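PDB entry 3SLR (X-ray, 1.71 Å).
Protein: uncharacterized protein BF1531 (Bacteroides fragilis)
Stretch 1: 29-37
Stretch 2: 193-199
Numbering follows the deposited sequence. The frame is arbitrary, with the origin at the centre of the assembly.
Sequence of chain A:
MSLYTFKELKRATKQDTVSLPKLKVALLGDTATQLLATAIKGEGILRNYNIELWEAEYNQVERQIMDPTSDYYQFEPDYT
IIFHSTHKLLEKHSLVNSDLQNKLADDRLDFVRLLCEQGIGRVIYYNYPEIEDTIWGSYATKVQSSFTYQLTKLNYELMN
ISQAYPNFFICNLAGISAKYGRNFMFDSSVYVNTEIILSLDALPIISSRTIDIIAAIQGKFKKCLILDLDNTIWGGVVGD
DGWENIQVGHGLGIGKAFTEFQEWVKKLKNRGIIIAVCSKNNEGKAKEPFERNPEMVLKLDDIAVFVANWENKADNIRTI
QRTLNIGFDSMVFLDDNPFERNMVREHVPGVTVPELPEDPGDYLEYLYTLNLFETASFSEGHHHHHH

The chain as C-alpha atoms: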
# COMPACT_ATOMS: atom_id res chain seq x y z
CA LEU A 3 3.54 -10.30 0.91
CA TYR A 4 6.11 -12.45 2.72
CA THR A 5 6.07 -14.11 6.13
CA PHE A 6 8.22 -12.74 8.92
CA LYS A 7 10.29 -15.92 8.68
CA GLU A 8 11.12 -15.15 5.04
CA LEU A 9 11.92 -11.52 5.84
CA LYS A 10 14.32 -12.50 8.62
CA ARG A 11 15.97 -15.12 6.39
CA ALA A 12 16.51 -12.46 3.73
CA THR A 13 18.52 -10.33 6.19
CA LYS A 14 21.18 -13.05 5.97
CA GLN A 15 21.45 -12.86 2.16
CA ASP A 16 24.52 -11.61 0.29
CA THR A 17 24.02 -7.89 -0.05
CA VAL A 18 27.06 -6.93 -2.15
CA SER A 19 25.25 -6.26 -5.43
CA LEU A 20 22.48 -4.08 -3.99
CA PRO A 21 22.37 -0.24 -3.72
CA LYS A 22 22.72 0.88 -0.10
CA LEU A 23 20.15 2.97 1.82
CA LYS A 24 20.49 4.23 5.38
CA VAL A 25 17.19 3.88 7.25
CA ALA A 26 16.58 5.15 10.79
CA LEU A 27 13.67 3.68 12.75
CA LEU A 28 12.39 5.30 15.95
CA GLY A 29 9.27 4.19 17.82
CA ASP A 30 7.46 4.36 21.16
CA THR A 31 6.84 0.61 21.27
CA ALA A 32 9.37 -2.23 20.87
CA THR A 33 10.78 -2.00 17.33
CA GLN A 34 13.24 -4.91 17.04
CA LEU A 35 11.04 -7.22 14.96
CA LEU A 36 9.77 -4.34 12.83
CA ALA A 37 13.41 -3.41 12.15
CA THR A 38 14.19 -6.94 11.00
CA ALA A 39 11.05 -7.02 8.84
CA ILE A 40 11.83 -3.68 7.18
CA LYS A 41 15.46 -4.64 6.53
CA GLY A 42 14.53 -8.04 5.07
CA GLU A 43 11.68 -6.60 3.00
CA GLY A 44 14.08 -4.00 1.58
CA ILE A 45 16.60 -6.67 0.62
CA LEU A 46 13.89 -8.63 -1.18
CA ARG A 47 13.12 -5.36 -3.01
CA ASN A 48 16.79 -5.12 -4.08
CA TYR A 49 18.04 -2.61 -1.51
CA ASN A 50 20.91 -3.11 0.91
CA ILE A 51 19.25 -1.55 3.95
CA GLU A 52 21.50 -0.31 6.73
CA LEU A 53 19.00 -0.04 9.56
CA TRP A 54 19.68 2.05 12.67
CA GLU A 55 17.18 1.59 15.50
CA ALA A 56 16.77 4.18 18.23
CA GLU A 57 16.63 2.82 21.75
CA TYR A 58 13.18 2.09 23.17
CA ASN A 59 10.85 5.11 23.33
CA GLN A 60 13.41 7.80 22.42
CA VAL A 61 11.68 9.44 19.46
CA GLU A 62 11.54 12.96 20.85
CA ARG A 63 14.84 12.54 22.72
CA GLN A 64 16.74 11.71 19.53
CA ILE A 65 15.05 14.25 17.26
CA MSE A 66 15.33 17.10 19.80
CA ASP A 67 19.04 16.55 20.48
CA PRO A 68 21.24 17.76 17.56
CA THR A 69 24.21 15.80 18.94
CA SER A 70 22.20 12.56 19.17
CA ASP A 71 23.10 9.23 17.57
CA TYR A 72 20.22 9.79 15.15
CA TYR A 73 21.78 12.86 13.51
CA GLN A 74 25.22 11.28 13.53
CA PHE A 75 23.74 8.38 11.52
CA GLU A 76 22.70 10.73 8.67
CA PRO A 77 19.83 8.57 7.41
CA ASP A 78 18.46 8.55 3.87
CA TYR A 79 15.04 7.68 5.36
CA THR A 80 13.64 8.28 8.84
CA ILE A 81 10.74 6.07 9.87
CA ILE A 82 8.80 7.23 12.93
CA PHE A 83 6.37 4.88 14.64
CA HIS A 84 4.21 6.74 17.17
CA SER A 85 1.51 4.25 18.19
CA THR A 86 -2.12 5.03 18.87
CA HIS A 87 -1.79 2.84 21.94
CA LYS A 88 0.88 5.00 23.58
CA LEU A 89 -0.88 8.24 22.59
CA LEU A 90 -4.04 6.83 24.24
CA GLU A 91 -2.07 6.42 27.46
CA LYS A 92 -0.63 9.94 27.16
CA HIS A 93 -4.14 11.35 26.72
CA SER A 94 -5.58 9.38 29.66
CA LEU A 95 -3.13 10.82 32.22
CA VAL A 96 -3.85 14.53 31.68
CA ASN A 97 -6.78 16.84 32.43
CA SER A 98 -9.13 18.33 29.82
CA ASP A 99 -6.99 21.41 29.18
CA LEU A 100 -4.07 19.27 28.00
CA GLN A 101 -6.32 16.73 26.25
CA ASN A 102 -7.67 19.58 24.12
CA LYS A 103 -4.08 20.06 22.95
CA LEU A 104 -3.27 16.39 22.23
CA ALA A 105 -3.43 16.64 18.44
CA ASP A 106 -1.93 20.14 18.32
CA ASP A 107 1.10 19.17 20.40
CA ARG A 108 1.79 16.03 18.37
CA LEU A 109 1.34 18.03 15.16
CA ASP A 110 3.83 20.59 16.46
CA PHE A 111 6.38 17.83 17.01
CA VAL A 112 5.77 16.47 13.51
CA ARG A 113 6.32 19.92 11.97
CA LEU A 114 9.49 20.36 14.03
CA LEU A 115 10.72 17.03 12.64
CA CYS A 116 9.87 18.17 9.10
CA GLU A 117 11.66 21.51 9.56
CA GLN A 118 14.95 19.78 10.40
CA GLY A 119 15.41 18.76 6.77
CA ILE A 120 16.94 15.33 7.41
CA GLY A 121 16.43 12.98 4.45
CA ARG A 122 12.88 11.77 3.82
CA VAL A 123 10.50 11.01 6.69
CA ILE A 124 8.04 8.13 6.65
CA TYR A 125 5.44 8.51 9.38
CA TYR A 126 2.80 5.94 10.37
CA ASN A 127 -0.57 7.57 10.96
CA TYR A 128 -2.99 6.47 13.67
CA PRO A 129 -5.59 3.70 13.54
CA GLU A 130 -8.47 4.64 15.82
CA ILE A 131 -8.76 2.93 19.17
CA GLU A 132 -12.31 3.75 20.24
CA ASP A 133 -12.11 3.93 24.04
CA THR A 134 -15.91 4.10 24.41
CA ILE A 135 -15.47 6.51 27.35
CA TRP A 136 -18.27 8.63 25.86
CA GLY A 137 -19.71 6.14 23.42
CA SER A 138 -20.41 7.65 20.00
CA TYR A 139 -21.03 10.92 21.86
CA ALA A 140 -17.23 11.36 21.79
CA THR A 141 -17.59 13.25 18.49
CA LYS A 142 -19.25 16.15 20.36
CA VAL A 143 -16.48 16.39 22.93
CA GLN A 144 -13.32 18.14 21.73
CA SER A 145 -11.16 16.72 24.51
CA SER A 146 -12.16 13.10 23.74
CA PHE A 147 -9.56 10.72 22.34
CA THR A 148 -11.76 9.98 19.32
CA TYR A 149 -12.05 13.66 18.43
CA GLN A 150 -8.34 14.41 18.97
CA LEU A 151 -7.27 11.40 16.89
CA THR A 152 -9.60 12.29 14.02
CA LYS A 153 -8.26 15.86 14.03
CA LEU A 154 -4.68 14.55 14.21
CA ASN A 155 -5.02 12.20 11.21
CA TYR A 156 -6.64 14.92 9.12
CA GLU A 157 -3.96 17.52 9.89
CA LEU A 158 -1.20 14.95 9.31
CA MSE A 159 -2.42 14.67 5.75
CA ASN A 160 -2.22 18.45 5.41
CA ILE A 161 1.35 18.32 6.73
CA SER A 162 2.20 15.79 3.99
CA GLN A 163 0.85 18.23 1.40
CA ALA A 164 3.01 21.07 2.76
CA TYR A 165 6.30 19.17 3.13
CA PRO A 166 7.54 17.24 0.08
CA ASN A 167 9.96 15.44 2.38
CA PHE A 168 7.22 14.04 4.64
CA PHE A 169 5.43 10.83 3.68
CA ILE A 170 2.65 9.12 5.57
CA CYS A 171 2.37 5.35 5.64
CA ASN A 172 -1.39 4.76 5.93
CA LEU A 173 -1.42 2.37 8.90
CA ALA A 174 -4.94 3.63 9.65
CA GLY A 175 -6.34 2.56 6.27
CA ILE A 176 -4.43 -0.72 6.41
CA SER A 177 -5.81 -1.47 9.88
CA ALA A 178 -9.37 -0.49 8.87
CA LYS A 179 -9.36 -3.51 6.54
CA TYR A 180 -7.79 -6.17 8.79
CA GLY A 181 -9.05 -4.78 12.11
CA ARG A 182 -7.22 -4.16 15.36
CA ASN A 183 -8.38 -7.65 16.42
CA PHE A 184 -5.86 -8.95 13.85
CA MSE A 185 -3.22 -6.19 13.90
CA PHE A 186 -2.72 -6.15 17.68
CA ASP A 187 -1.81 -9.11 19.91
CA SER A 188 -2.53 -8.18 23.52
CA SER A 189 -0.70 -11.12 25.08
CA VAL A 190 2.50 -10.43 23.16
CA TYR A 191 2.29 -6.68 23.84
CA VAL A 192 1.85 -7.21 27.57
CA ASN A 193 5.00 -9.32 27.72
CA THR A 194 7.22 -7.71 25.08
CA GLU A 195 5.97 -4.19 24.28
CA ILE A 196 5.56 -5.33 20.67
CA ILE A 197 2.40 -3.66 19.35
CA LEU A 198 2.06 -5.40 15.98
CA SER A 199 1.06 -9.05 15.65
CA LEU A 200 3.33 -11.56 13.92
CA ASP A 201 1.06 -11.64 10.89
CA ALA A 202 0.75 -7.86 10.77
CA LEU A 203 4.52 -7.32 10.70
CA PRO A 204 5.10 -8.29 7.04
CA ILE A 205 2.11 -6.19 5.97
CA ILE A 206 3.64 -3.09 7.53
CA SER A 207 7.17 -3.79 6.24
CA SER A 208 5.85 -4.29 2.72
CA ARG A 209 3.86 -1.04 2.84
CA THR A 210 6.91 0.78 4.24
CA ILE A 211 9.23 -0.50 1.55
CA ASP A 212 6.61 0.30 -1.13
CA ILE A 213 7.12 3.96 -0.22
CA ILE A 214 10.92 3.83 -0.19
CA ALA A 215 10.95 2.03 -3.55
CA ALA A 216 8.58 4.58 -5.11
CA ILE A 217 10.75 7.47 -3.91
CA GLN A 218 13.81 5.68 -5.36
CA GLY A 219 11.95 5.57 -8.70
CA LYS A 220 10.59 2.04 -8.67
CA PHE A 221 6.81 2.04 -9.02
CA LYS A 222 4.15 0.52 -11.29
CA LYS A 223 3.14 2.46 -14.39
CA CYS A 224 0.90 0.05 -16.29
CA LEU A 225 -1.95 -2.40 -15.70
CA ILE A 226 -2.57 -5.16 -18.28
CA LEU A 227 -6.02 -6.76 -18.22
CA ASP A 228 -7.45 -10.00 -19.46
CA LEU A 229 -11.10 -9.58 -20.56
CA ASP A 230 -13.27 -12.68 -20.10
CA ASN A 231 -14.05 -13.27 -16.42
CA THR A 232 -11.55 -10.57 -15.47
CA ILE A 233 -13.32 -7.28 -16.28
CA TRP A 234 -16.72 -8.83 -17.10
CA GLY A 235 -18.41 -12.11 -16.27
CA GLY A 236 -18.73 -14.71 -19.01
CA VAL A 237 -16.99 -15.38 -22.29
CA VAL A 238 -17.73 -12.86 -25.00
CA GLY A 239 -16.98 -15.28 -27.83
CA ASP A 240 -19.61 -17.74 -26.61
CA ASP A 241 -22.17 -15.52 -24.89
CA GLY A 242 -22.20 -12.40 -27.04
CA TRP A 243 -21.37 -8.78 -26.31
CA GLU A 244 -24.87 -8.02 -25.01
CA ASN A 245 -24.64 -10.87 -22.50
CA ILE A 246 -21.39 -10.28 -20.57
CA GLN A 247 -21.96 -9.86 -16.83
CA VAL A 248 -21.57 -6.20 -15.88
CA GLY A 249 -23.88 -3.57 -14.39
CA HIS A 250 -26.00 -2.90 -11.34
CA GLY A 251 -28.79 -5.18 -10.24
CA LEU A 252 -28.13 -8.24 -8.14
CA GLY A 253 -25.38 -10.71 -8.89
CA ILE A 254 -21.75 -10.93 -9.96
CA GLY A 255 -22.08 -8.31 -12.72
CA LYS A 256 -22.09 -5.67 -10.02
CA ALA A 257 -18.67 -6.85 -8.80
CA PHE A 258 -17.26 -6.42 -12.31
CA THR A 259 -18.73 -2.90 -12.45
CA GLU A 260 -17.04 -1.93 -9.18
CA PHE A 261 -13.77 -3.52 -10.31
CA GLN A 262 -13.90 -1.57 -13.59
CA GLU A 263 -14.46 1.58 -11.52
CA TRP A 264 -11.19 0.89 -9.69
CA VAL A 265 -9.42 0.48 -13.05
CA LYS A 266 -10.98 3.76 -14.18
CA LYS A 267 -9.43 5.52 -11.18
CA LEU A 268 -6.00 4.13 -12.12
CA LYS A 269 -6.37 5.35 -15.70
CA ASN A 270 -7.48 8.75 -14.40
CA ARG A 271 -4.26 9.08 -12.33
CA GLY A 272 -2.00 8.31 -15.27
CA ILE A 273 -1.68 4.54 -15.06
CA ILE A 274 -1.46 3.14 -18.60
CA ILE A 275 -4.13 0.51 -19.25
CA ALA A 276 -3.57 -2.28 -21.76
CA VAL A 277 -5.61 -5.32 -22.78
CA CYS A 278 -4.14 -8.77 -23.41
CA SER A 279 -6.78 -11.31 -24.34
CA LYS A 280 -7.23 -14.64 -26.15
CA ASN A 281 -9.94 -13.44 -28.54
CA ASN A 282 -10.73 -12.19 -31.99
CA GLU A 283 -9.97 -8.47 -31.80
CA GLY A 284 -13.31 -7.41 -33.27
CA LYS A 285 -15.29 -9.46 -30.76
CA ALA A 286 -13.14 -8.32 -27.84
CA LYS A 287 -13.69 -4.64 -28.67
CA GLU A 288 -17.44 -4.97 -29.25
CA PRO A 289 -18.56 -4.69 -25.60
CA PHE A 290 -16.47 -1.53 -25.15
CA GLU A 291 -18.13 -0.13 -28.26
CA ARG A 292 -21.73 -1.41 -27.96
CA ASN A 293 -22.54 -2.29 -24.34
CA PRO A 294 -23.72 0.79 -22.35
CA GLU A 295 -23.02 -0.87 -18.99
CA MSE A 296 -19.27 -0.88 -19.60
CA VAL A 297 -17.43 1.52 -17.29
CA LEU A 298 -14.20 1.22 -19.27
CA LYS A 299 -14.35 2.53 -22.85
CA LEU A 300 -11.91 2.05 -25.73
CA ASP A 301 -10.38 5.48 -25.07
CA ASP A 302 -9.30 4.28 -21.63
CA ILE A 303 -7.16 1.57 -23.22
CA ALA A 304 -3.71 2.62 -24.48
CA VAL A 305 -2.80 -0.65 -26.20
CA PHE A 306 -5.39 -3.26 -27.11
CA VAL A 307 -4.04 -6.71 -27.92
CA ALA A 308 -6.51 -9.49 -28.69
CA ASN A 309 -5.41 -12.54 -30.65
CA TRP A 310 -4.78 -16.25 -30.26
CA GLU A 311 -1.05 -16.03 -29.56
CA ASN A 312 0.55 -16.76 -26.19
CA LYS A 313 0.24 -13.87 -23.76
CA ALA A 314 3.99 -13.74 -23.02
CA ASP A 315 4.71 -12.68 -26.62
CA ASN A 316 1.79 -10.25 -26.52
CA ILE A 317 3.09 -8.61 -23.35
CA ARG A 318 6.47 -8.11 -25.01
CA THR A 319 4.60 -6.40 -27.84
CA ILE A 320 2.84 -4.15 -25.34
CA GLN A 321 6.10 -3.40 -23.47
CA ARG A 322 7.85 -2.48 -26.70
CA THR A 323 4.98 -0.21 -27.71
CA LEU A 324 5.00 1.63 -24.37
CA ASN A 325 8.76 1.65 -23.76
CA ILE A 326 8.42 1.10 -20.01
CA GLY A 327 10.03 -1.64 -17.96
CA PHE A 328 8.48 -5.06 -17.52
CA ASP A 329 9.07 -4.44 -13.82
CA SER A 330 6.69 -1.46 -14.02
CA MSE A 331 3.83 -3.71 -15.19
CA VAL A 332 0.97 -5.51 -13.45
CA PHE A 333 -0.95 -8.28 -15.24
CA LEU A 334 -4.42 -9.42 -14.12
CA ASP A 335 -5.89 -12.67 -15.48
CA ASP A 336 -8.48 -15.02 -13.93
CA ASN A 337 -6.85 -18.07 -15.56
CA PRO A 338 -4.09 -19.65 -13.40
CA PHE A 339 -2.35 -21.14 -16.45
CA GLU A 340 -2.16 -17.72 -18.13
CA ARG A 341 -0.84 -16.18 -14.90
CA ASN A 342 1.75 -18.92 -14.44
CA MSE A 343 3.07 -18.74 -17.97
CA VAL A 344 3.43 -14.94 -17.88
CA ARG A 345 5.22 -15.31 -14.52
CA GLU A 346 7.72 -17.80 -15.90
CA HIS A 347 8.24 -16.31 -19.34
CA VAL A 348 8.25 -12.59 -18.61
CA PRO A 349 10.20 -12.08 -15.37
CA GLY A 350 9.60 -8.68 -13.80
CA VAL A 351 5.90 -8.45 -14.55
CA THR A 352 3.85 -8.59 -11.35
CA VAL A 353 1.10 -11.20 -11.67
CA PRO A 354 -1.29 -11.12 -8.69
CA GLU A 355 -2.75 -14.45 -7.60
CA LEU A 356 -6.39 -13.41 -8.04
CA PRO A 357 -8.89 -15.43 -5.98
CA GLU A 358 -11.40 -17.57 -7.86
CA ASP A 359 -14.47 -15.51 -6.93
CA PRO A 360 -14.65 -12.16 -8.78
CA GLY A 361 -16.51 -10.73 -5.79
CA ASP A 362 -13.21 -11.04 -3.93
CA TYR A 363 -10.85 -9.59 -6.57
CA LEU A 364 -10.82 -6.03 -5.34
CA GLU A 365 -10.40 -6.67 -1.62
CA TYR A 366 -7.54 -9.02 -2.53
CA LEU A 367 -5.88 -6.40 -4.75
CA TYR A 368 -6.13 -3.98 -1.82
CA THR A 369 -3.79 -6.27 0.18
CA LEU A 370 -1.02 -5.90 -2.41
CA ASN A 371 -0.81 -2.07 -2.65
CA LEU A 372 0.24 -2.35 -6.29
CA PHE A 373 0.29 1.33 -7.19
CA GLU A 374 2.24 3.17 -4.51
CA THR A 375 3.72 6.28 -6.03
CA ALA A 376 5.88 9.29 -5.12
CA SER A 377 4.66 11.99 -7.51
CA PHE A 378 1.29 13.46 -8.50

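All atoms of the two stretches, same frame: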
# COMPACT_ATOMS: atom_id res chain seq x y z
N GLY A 29 10.64 4.45 17.43
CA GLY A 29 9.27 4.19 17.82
C GLY A 29 9.05 4.28 19.31
O GLY A 29 10.01 4.29 20.08
N ASP A 30 7.78 4.34 19.73
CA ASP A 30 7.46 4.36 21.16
C ASP A 30 6.93 3.01 21.67
O ASP A 30 6.46 2.90 22.80
CB ASP A 30 6.52 5.52 21.53
CG ASP A 30 5.17 5.49 20.79
OD1 ASP A 30 4.73 4.42 20.31
OD2 ASP A 30 4.53 6.55 20.71
N THR A 31 7.03 1.99 20.83
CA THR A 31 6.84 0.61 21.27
C THR A 31 8.10 -0.17 20.87
O THR A 31 9.01 0.40 20.29
CB THR A 31 5.57 -0.04 20.68
OG1 THR A 31 5.61 -0.03 19.24
CG2 THR A 31 4.33 0.71 21.17
N ALA A 32 8.16 -1.46 21.19
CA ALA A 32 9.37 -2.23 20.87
C ALA A 32 9.50 -2.46 19.36
O ALA A 32 8.60 -3.00 18.73
CB ALA A 32 9.37 -3.56 21.61
N THR A 33 10.64 -2.04 18.80
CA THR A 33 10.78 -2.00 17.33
C THR A 33 11.70 -3.06 16.73
O THR A 33 11.95 -3.06 15.53
CB THR A 33 11.25 -0.60 16.84
OG1 THR A 33 12.41 -0.18 17.57
CG2 THR A 33 10.16 0.43 17.02
N GLN A 34 12.21 -3.99 17.55
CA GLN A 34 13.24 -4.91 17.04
C GLN A 34 12.76 -5.82 15.91
O GLN A 34 13.49 -6.03 14.95
CB GLN A 34 13.88 -5.73 18.17
CG GLN A 34 14.56 -4.89 19.24
CD GLN A 34 13.61 -4.47 20.36
OE1 GLN A 34 12.39 -4.67 20.28
NE2 GLN A 34 14.17 -3.90 21.42
N LEU A 35 11.55 -6.37 16.02
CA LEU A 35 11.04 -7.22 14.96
C LEU A 35 10.67 -6.41 13.73
O LEU A 35 10.88 -6.84 12.60
CB LEU A 35 9.84 -8.04 15.44
CG LEU A 35 10.14 -9.02 16.58
CD1 LEU A 35 8.94 -9.93 16.79
CD2 LEU A 35 11.38 -9.82 16.27
N LEU A 36 10.12 -5.22 13.95
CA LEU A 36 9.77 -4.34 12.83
C LEU A 36 11.03 -3.95 12.06
O LEU A 36 11.03 -3.88 10.83
CB LEU A 36 9.03 -3.10 13.33
CG LEU A 36 8.58 -2.07 12.29
CD1 LEU A 36 7.67 -2.68 11.24
CD2 LEU A 36 7.90 -0.89 12.98
N ALA A 37 12.12 -3.70 12.79
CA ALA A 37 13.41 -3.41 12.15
C ALA A 37 13.86 -4.54 11.25
O ALA A 37 14.25 -4.33 10.09
CB ALA A 37 14.47 -3.10 13.20
N ASN A 193 3.74 -8.71 27.31
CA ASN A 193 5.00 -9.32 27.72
C ASN A 193 6.25 -8.84 26.99
O ASN A 193 7.38 -9.15 27.40
CB ASN A 193 4.88 -10.84 27.60
CG ASN A 193 3.84 -11.41 28.54
OD1 ASN A 193 2.92 -12.12 28.12
ND2 ASN A 193 3.96 -11.07 29.82
N THR A 194 6.08 -8.08 25.91
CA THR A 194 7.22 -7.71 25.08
C THR A 194 7.23 -6.25 24.61
O THR A 194 8.25 -5.79 24.08
CB THR A 194 7.32 -8.59 23.83
OG1 THR A 194 6.25 -8.27 22.93
CG2 THR A 194 7.27 -10.07 24.20
N GLU A 195 6.12 -5.56 24.78
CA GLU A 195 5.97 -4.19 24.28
C GLU A 195 5.90 -4.14 22.75
O GLU A 195 5.96 -3.06 22.14
CB GLU A 195 7.09 -3.29 24.81
CG GLU A 195 6.77 -2.60 26.12
CD GLU A 195 5.73 -1.51 25.95
OE1 GLU A 195 5.90 -0.65 25.05
OE2 GLU A 195 4.73 -1.51 26.70
N ILE A 196 5.76 -5.30 22.12
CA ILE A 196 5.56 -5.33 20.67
C ILE A 196 4.08 -5.12 20.36
O ILE A 196 3.24 -5.87 20.85
CB ILE A 196 6.04 -6.66 20.06
CG1 ILE A 196 7.53 -6.88 20.37
CG2 ILE A 196 5.80 -6.68 18.55
CD1 ILE A 196 8.07 -8.19 19.84
N ILE A 197 3.78 -4.11 19.54
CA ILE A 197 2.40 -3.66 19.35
C ILE A 197 1.77 -4.23 18.09
O ILE A 197 0.55 -4.18 17.93
CB ILE A 197 2.31 -2.10 19.33
CG1 ILE A 197 0.89 -1.64 19.68
CG2 ILE A 197 2.78 -1.54 18.00
CD1 ILE A 197 0.67 -1.53 21.17
N LEU A 198 2.59 -4.77 17.19
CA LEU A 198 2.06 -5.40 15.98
C LEU A 198 2.12 -6.92 16.09
O LEU A 198 3.10 -7.47 16.59
CB LEU A 198 2.86 -4.95 14.75
CG LEU A 198 2.75 -3.47 14.37
CD1 LEU A 198 3.81 -3.10 13.33
CD2 LEU A 198 1.36 -3.16 13.85
N SER A 199 1.08 -7.59 15.63
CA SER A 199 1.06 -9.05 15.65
C SER A 199 2.04 -9.63 14.63
O SER A 199 2.46 -8.95 13.69
CB SER A 199 -0.35 -9.58 15.38
OG SER A 199 -0.70 -9.31 14.03
O HOH W 1 5.97 -2.54 18.39

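The two stretches lie far apart in sequence, with touching residues at least 161 positions apart, yet they meet along a short seam. Stretch 1 runs through a loop and enters a helix at Gln34. Stretch 2 leaves a helix and continues as an irregular chain. The closest CA atoms are those of Ala32 and Ile196, 4.9 Å apart. Farther along the backbones diverge, and the CA atoms of Leu36 and Leu198 are 8.4 Å apart. Together the stretches bury 378 Å² of surface.

Gly29 takes no part in the contact. An ideal CB on this residue would lie 2.7 Å from Thr33 CG2, so the lack of a side chain leaves room for that methyl group. Asp30 stands at the margin. Its backbone O is 4.2 Å from Glu195 OE1, which is no more than a loose approach. Both carboxylate oxygens of Asp30 are hydrogen-bonded elsewhere in the structure.

Thr31 is buried and points its CA-to-CB bond toward stretch 2. Its CB rests 3.4 Å from Glu195 O, and its OG1 lies 3.4 Å from Ile197 CG2. The hydroxyl therefore sits against a methyl group. It finds its polar partner in water 1, at 2.7 Å from Thr31 OG1. The same water donates to Ala32 O, 2.7 Å away, and accepts from Ile197 N at 2.9 Å. It thus links the two backbones where they do not bond directly, and satisfies polar groups on both sides.

Ala32 carries the direct bond of the interface. Its N donates to Glu195 O at 2.9 Å, with a nearly straight N-H...O angle of 165°. Glu195 is the first residue after its helix to leave helical geometry, and it has a positive phi of 70°. Just beside this turn, Ile196 N donates to Thr194 OG1 at 3.1 Å, a bond within stretch 2 that ties the residues flanking Glu195 together. The small side chain of Ala32 fits closely against this bend. Ala32 CB is 3.5 Å from Thr194 O, 3.9 Å from Glu195 CB and 4.0 Å from Ile196 CG1. The last two are contacts between carbon atoms, and the pairing with Ile196 is apolar.

Thr33 points away and makes no contact with stretch 2. Its backbone O accepts from Ala37 N at 2.8 Å, a helical i to i+4 bond at the start of the helix. Gln34 also stays out of contact.

Leu35 points toward stretch 2 and meets Ile196 through their ends, with Leu35 CD1 3.6 Å from Ile196 CD1. The CA-to-CB bond of Ile196 points away from stretch 1, but its extended m,t side chain brings CD1 back to the leucine. Leu36 approaches Leu198 more loosely, with Leu36 CD1 4.4 Å from Leu198 CD1. Both pairs are apolar contacts; Leu36 and Leu198 are buried, while Leu35 and Ile196 are partly exposed. Ala37 is out of reach.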